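Glutamyl-tRNA synthetase, cytoplasmic (Saccharomyces cerevisiae, PDB 2HRA) activates glutamate with ATP and attaches it to tRNA(Glu), binding the cofactor Arc1p through this N-terminal GST-like domain. Local coordinates at residues K76-S79 and I84-N87; L133-A138 and P175-A180; A141-L146 and T169-D174. One frame throughout, in Å; residues are numbered along the deposited sequence.

Interaction 1 (K76-S79 and I84-N87); sequences KITS and IFDN
A hydroxyl oxygen lies over one face of the Phe-85 ring, with no hydrogen bond joining the two segments. It is OG1 of Thr-78, 4.1 Å from Phe-85 CG and offset toward the rim of the ring. The opposite face is covered from within the same segment: CG2 of Ile-84 sits over the ring centre. The ring is thus held between helix 73-80 and its own neighbour in the chain. The closest approach involves backbone, with Phe-85 CD1 3.8 Å from Thr-78 CA. CB and CD1 of Phe-85 both pass near Thr-78 O. Ile-77 adds a looser apolar touch, its CG2 lying 4.4 Å from Phe-85 CE1 in an oblique approach. Phe-85 CG is anti to the carbonyl carbon (chi1 -62°), and the ring turns back against the flank of helix 73-80. Phe-85 is the centre of an inverse gamma turn, closed by a weak bond from Asp-86 N to Ile-84 O. Val-43 of helix 34-46 also touches the Phe-85 side chain. The contact packs the loop after helix 73-80 against that helix, the last of the sheet-bearing half of the GST-like fold. Its chemistry is mainly dispersion, so cohesion depends on ring fit rather than directed bonds.

Interaction 2 (L133-A138 and P175-A180); sequences LKYSAA and PIFGEA
One face of the Tyr-135 ring receives the edge of the Phe-177 ring. The planes stand at 81° and the centroids are 5.1 Å apart, a T-shaped (edge-to-face) stack. CE1 of Phe-177 leads, 3.7 Å from Tyr-135 CZ and offset toward the rim of the tyrosine. CZ of Phe-177 follows, 4.1 Å from Tyr-135 CE1. Tyr-135 CZ lies in the plane of the Phe-177 ring, at its edge. The C-H edge of the phenylalanine therefore meets the pi cloud of the tyrosine. At the hydroxyl end, Tyr-135 OH is 4.2 Å from Ile-176 CD1. Tyr-135 CG fits between its backbone N and carbonyl carbon (chi1 57°), and the ring extends toward helix 175-178. Just after it, Ser-136 is the N-cap of helix 137-148, with its OG accepting from Ala-138 N at 3.1 Å. Phe-177 also meets Trp-143 edge-to-face, and both Tyr-135 and Phe-177 touch Leu-171 of helix 162-172. Ile-42 of helix 34-46 touches Tyr-135 and Ile-176. Leu-133 and Pro-175 end the two Arc1p-interaction regions. The stack thus joins the start of helix 137-148 to short helix 175-178 in the helical half of the GST-like fold, beside helices 34-46 and 162-172.

Interaction 3 (A141-L146 and T169-D174); sequences ACWGAL and TLLEMD
Trp-143 meets Leu-171 and Glu-172 between helices 137-148 and 162-172. Before it in the segment, Ala-141 and Cys-142 turn to helix 90-104, where both touch Ala-100. Trp-143 then carries the whole contact from this side. Its CG is anti to the backbone N (chi1 -161°), which extends the indole toward the other helix. The five-membered ring meets Leu-171: CD1 is 3.5 Å from Leu-171 CB, and NE1 is 3.6 Å from that same CB. Leu-171 CB comes to the indole obliquely. Leu-171 CD1 also packs on Trp-143 CD1, at 3.8 Å. The leucine and the indole run antiparallel alongside one another. These helices belong to the all-helical C-terminal half of a GST-like fold, and helix 162-172 lies in a region that interacts with Arc1p. The benzo ring reaches further, with CZ2 3.8 Å from Glu-172 CB. Here the methylene part of the glutamate touches the indole, and its chain lies roughly perpendicular to the indole side chain. The carboxylate plane is turned 70° from the ring plane. Glu-172 N also approaches Trp-143 NE1 obliquely, but the hydrogen bond of NE1 goes to Tyr-168 O, which satisfies this buried N-H. Tyr-168 also stacks on the indole. Further along, Ala-145 packs on Leu-104, and its N bonds back to Ala-141 O. Leu-146 turns to Val-164, Trp-167 and Tyr-168, and also reaches Leu-116 and Leu-119 of helix 109-122.

Overall arrangement
Interaction 1 closes first along the chain. Interaction 3 is then nested inside the loop closed by interaction 2. The centres of interactions 2 and 3 are about 6 Å apart, and both use helix 137-148. They touch and form one continuous aromatic and aliphatic cluster. Interaction 1 lies about 13 Å from interaction 2, centre to centre. The two are joined by a salt bridge from Asp-86 to Lys-134 and a probable hydrogen bond from Asn-87 to the Tyr-135 carbonyl. Interactions 1 and 3 lie about 17 Å apart, centre to centre, and do not touch. Those two bonds tie the loop of interaction 1 to the helical half, which holds interactions 2 and 3 and whose 124-133 and 159-175 regions interact with Arc1p.

Interaction 1 (K76-S79 and I84-N87)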
loop_
_atom_site.group_PDB
_atom_site.type_symbol
_atom_site.label_atom_id
_atom_site.label_comp_id
_atom_site.label_asym_id
_atom_site.label_seq_id
_atom_site.Cartn_x
_atom_site.Cartn_y
_atom_site.Cartn_z
ATOM N N LYS A 76 8.851 -8.709 1.826
ATOM C CA LYS A 76 9.218 -9.825 1.002
ATOM C C LYS A 76 9.050 -9.479 -0.478
ATOM O O LYS A 76 9.873 -9.866 -1.279
ATOM C CB LYS A 76 8.437 -11.081 1.406
ATOM C CG LYS A 76 8.853 -11.624 2.771
ATOM C CD LYS A 76 8.193 -12.946 3.111
ATOM C CE LYS A 76 9.019 -13.745 4.114
ATOM N NZ LYS A 76 8.944 -13.229 5.506
ATOM N N ILE A 77 8.025 -8.713 -0.847
ATOM C CA ILE A 77 7.865 -8.333 -2.266
ATOM C C ILE A 77 9.042 -7.448 -2.696
ATOM O O ILE A 77 9.684 -7.620 -3.746
ATOM C CB ILE A 77 6.548 -7.576 -2.477
ATOM C CG1 ILE A 77 5.355 -8.464 -2.101
ATOM C CG2 ILE A 77 6.433 -7.063 -3.937
ATOM C CD1 ILE A 77 4.065 -7.678 -1.938
ATOM N N THR A 78 9.341 -6.547 -1.787
ATOM C CA THR A 78 10.275 -5.464 -1.927
ATOM C C THR A 78 11.716 -5.975 -2.079
ATOM O O THR A 78 12.457 -5.464 -2.897
ATOM C CB THR A 78 10.079 -4.576 -0.702
ATOM O OG1 THR A 78 9.205 -3.477 -1.055
ATOM C CG2 THR A 78 11.367 -4.186 -0.065
ATOM N N SER A 79 12.060 -6.997 -1.303
ATOM C CA SER A 79 13.386 -7.598 -1.298
ATOM C C SER A 79 13.552 -8.614 -2.429
ATOM O O SER A 79 14.654 -8.779 -2.993
ATOM C CB SER A 79 13.617 -8.252 0.066
ATOM O OG SER A 79 14.757 -9.079 0.022
ATOM N N ILE A 84 13.547 -3.597 -8.940
ATOM C CA ILE A 84 12.521 -2.574 -9.097
ATOM C C ILE A 84 12.543 -1.550 -7.954
ATOM O O ILE A 84 12.515 -0.341 -8.196
ATOM C CB ILE A 84 11.107 -3.225 -9.242
ATOM C CG1 ILE A 84 11.097 -4.016 -10.577
ATOM C CG2 ILE A 84 9.960 -2.153 -9.129
ATOM C CD1 ILE A 84 9.731 -4.462 -11.036
ATOM N N PHE A 85 12.575 -2.050 -6.723
ATOM C CA PHE A 85 12.612 -1.189 -5.540
ATOM C C PHE A 85 14.068 -0.877 -5.224
ATOM O O PHE A 85 14.646 -1.431 -4.302
ATOM C CB PHE A 85 11.868 -1.870 -4.389
ATOM C CG PHE A 85 10.428 -2.092 -4.700
ATOM C CD1 PHE A 85 9.970 -3.347 -5.093
ATOM C CD2 PHE A 85 9.551 -1.019 -4.714
ATOM C CE1 PHE A 85 8.636 -3.527 -5.444
ATOM C CE2 PHE A 85 8.228 -1.190 -5.057
ATOM C CZ PHE A 85 7.769 -2.459 -5.433
ATOM N N ASP A 86 14.647 0.004 -6.046
ATOM C CA ASP A 86 16.089 0.250 -6.088
ATOM C C ASP A 86 16.482 1.654 -5.652
ATOM O O ASP A 86 17.635 2.027 -5.825
ATOM C CB ASP A 86 16.628 0.031 -7.519
ATOM C CG ASP A 86 16.111 1.068 -8.528
ATOM O OD1 ASP A 86 15.280 1.942 -8.174
ATOM O OD2 ASP A 86 16.542 1.009 -9.703
ATOM N N ASN A 87 15.529 2.434 -5.137
ATOM C CA ASN A 87 15.800 3.806 -4.693
ATOM C C ASN A 87 15.461 4.021 -3.222
ATOM O O ASN A 87 14.401 3.625 -2.751
ATOM C CB ASN A 87 15.092 4.840 -5.586
ATOM C CG ASN A 87 13.571 4.787 -5.500
ATOM O OD1 ASN A 87 12.962 3.746 -5.219
ATOM N ND2 ASN A 87 12.946 5.925 -5.763
#

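Interaction 2 (L133-A138 and P175-A180)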
loop_
_atom_site.group_PDB
_atom_site.type_symbol
_atom_site.label_atom_id
_atom_site.label_comp_id
_atom_site.label_asym_id
_atom_site.label_seq_id
_atom_site.Cartn_x
_atom_site.Cartn_y
_atom_site.Cartn_z
ATOM N N LEU A 133 13.256 11.978 -7.331
ATOM C CA LEU A 133 12.358 12.301 -8.438
ATOM C C LEU A 133 11.277 11.254 -8.544
ATOM O O LEU A 133 10.161 11.554 -8.951
ATOM C CB LEU A 133 13.119 12.408 -9.768
ATOM C CG LEU A 133 12.327 13.112 -10.899
ATOM C CD1 LEU A 133 13.210 14.029 -11.694
ATOM C CD2 LEU A 133 11.619 12.140 -11.853
ATOM N N LYS A 134 11.615 10.042 -8.112
ATOM C CA LYS A 134 10.802 8.830 -8.208
ATOM C C LYS A 134 10.244 8.560 -6.828
ATOM O O LYS A 134 10.940 8.787 -5.852
ATOM C CB LYS A 134 11.709 7.611 -8.549
ATOM C CG LYS A 134 11.611 7.050 -9.922
ATOM C CD LYS A 134 12.903 6.324 -10.323
ATOM C CE LYS A 134 13.222 5.107 -9.454
ATOM N NZ LYS A 134 14.195 4.211 -10.142
ATOM N N TYR A 135 9.021 8.060 -6.724
ATOM C CA TYR A 135 8.584 7.554 -5.404
ATOM C C TYR A 135 9.341 6.272 -5.085
ATOM O O TYR A 135 9.982 5.638 -5.961
ATOM C CB TYR A 135 7.059 7.355 -5.271
ATOM C CG TYR A 135 6.463 6.412 -6.304
ATOM C CD1 TYR A 135 6.654 5.025 -6.229
ATOM C CD2 TYR A 135 5.712 6.902 -7.350
ATOM C CE1 TYR A 135 6.131 4.184 -7.192
ATOM C CE2 TYR A 135 5.175 6.050 -8.311
ATOM C CZ TYR A 135 5.389 4.700 -8.234
ATOM O OH TYR A 135 4.865 3.875 -9.212
ATOM N N SER A 136 9.315 5.917 -3.816
ATOM C CA SER A 136 9.980 4.716 -3.325
ATOM C C SER A 136 8.989 3.838 -2.578
ATOM O O SER A 136 7.806 4.167 -2.426
ATOM C CB SER A 136 11.131 5.115 -2.393
ATOM O OG SER A 136 10.583 5.593 -1.165
ATOM N N ALA A 137 9.505 2.732 -2.075
ATOM C CA ALA A 137 8.759 1.797 -1.252
ATOM C C ALA A 137 8.206 2.480 -0.034
ATOM O O ALA A 137 7.167 2.068 0.499
ATOM C CB ALA A 137 9.678 0.579 -0.834
ATOM N N ALA A 138 8.897 3.503 0.454
ATOM C CA ALA A 138 8.384 4.253 1.594
ATOM C C ALA A 138 6.989 4.843 1.266
ATOM O O ALA A 138 6.050 4.789 2.070
ATOM C CB ALA A 138 9.398 5.362 1.995
ATOM N N PRO A 175 -2.756 5.819 -11.589
ATOM C CA PRO A 175 -3.629 4.630 -11.569
ATOM C C PRO A 175 -3.070 3.435 -10.804
ATOM O O PRO A 175 -3.832 2.640 -10.211
ATOM C CB PRO A 175 -3.730 4.247 -13.048
ATOM C CG PRO A 175 -3.376 5.432 -13.807
ATOM C CD PRO A 175 -2.510 6.292 -12.959
ATOM N N ILE A 176 -1.754 3.273 -10.866
ATOM C CA ILE A 176 -1.076 2.214 -10.127
ATOM C C ILE A 176 -1.519 2.214 -8.673
ATOM O O ILE A 176 -1.698 1.139 -8.102
ATOM C CB ILE A 176 0.465 2.306 -10.229
ATOM C CG1 ILE A 176 0.929 1.693 -11.554
ATOM C CG2 ILE A 176 1.132 1.578 -9.057
ATOM C CD1 ILE A 176 2.287 2.167 -12.078
ATOM N N PHE A 177 -1.694 3.413 -8.103
ATOM C CA PHE A 177 -2.178 3.592 -6.707
ATOM C C PHE A 177 -3.686 3.778 -6.688
ATOM O O PHE A 177 -4.402 3.054 -6.031
ATOM C CB PHE A 177 -1.594 4.853 -6.075
ATOM C CG PHE A 177 -0.136 4.760 -5.755
ATOM C CD1 PHE A 177 0.808 4.697 -6.774
ATOM C CD2 PHE A 177 0.287 4.748 -4.449
ATOM C CE1 PHE A 177 2.153 4.606 -6.484
ATOM C CE2 PHE A 177 1.632 4.664 -4.133
ATOM C CZ PHE A 177 2.566 4.587 -5.153
ATOM N N GLY A 178 -4.145 4.789 -7.408
ATOM C CA GLY A 178 -5.524 5.254 -7.298
ATOM C C GLY A 178 -6.614 4.347 -7.864
ATOM O O GLY A 178 -7.790 4.545 -7.533
ATOM N N GLU A 179 -6.255 3.399 -8.738
ATOM C CA GLU A 179 -7.230 2.409 -9.231
ATOM C C GLU A 179 -7.066 1.025 -8.569
ATOM O O GLU A 179 -7.750 0.070 -8.956
ATOM C CB GLU A 179 -7.150 2.278 -10.759
ATOM C CG GLU A 179 -7.482 3.567 -11.470
ATOM C CD GLU A 179 -7.450 3.439 -12.970
ATOM O OE1 GLU A 179 -7.085 2.371 -13.498
ATOM O OE2 GLU A 179 -7.784 4.434 -13.627
ATOM N N ALA A 180 -6.193 0.907 -7.566
ATOM C CA ALA A 180 -5.977 -0.382 -6.918
ATOM C C ALA A 180 -7.259 -0.857 -6.224
ATOM O O ALA A 180 -7.616 -2.031 -6.304
ATOM C CB ALA A 180 -4.804 -0.319 -5.932
#

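Interaction 3 (A141-L146 and T169-D174)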
loop_
_atom_site.group_PDB
_atom_site.type_symbol
_atom_site.label_atom_id
_atom_site.label_comp_id
_atom_site.label_asym_id
_atom_site.label_seq_id
_atom_site.Cartn_x
_atom_site.Cartn_y
_atom_site.Cartn_z
ATOM N N ALA A 141 4.181 2.045 0.916
ATOM C CA ALA A 141 3.722 1.549 2.189
ATOM C C ALA A 141 2.852 2.567 2.903
ATOM O O ALA A 141 1.806 2.197 3.458
ATOM C CB ALA A 141 4.920 1.127 3.057
ATOM N N CYS A 142 3.254 3.850 2.898
ATOM C CA CYS A 142 2.474 4.864 3.602
ATOM C C CYS A 142 1.183 5.171 2.878
ATOM O O CYS A 142 0.145 5.383 3.524
ATOM C CB CYS A 142 3.295 6.132 3.873
ATOM S SG CYS A 142 4.667 5.889 5.035
ATOM N N TRP A 143 1.207 5.157 1.554
ATOM C CA TRP A 143 -0.017 5.419 0.801
ATOM C C TRP A 143 -1.038 4.306 0.999
ATOM O O TRP A 143 -2.214 4.574 1.284
ATOM C CB TRP A 143 0.240 5.591 -0.677
ATOM C CG TRP A 143 -0.909 6.291 -1.384
ATOM C CD1 TRP A 143 -0.987 7.606 -1.637
ATOM C CD2 TRP A 143 -2.103 5.696 -1.950
ATOM N NE1 TRP A 143 -2.150 7.889 -2.313
ATOM C CE2 TRP A 143 -2.857 6.733 -2.502
ATOM C CE3 TRP A 143 -2.616 4.384 -2.008
ATOM C CZ2 TRP A 143 -4.100 6.518 -3.122
ATOM C CZ3 TRP A 143 -3.825 4.173 -2.621
ATOM C CH2 TRP A 143 -4.551 5.232 -3.186
ATOM N N GLY A 144 -0.589 3.069 0.864
ATOM C CA GLY A 144 -1.434 1.899 1.111
ATOM C C GLY A 144 -2.018 1.878 2.502
ATOM O O GLY A 144 -3.217 1.669 2.680
ATOM N N ALA A 145 -1.188 2.141 3.502
ATOM C CA ALA A 145 -1.646 2.199 4.889
ATOM C C ALA A 145 -2.783 3.221 5.035
ATOM O O ALA A 145 -3.819 2.928 5.641
ATOM C CB ALA A 145 -0.475 2.523 5.834
ATOM N N LEU A 146 -2.617 4.423 4.487
ATOM C CA LEU A 146 -3.668 5.461 4.649
ATOM C C LEU A 146 -4.935 5.150 3.841
ATOM O O LEU A 146 -6.067 5.432 4.293
ATOM C CB LEU A 146 -3.113 6.872 4.320
ATOM C CG LEU A 146 -1.954 7.365 5.220
ATOM C CD1 LEU A 146 -1.376 8.674 4.658
ATOM C CD2 LEU A 146 -2.384 7.567 6.665
ATOM N N THR A 169 -2.964 12.942 -2.849
ATOM C CA THR A 169 -3.631 13.270 -4.111
ATOM C C THR A 169 -2.725 13.076 -5.331
ATOM O O THR A 169 -3.178 12.558 -6.363
ATOM C CB THR A 169 -4.135 14.694 -4.055
ATOM O OG1 THR A 169 -5.004 14.787 -2.921
ATOM C CG2 THR A 169 -4.897 15.095 -5.328
ATOM N N LEU A 170 -1.461 13.455 -5.212
ATOM C CA LEU A 170 -0.518 13.248 -6.301
ATOM C C LEU A 170 -0.509 11.771 -6.663
ATOM O O LEU A 170 -0.806 11.390 -7.804
ATOM C CB LEU A 170 0.894 13.692 -5.905
ATOM C CG LEU A 170 1.948 13.499 -7.001
ATOM C CD1 LEU A 170 1.579 14.250 -8.306
ATOM C CD2 LEU A 170 3.272 13.948 -6.428
ATOM N N LEU A 171 -0.196 10.940 -5.671
ATOM C CA LEU A 171 -0.116 9.499 -5.882
ATOM C C LEU A 171 -1.456 8.882 -6.316
ATOM O O LEU A 171 -1.473 7.995 -7.164
ATOM C CB LEU A 171 0.450 8.789 -4.637
ATOM C CG LEU A 171 1.949 9.048 -4.426
ATOM C CD1 LEU A 171 2.408 8.575 -3.060
ATOM C CD2 LEU A 171 2.804 8.394 -5.538
ATOM N N GLU A 172 -2.563 9.381 -5.778
ATOM C CA GLU A 172 -3.886 8.895 -6.162
ATOM C C GLU A 172 -4.181 9.093 -7.670
ATOM O O GLU A 172 -4.836 8.253 -8.276
ATOM C CB GLU A 172 -4.963 9.561 -5.305
ATOM C CG GLU A 172 -6.378 9.055 -5.519
ATOM C CD GLU A 172 -7.381 9.847 -4.712
ATOM O OE1 GLU A 172 -8.142 9.231 -3.947
ATOM O OE2 GLU A 172 -7.404 11.099 -4.832
ATOM N N MET A 173 -3.694 10.177 -8.269
ATOM C CA MET A 173 -3.848 10.403 -9.711
ATOM C C MET A 173 -3.041 9.416 -10.589
ATOM O O MET A 173 -3.227 9.363 -11.803
ATOM C CB MET A 173 -3.445 11.834 -10.082
ATOM C CG MET A 173 -4.338 12.906 -9.503
ATOM S SD MET A 173 -3.805 14.591 -9.917
ATOM C CE MET A 173 -2.097 14.629 -9.359
ATOM N N ASP A 174 -2.132 8.670 -9.973
ATOM C CA ASP A 174 -1.377 7.629 -10.626
ATOM C C ASP A 174 -2.210 6.349 -10.474
ATOM O O ASP A 174 -2.333 5.821 -9.367
ATOM C CB ASP A 174 -0.019 7.509 -9.928
ATOM C CG ASP A 174 0.929 6.520 -10.597
ATOM O OD1 ASP A 174 0.445 5.640 -11.311
ATOM O OD2 ASP A 174 2.169 6.615 -10.375
#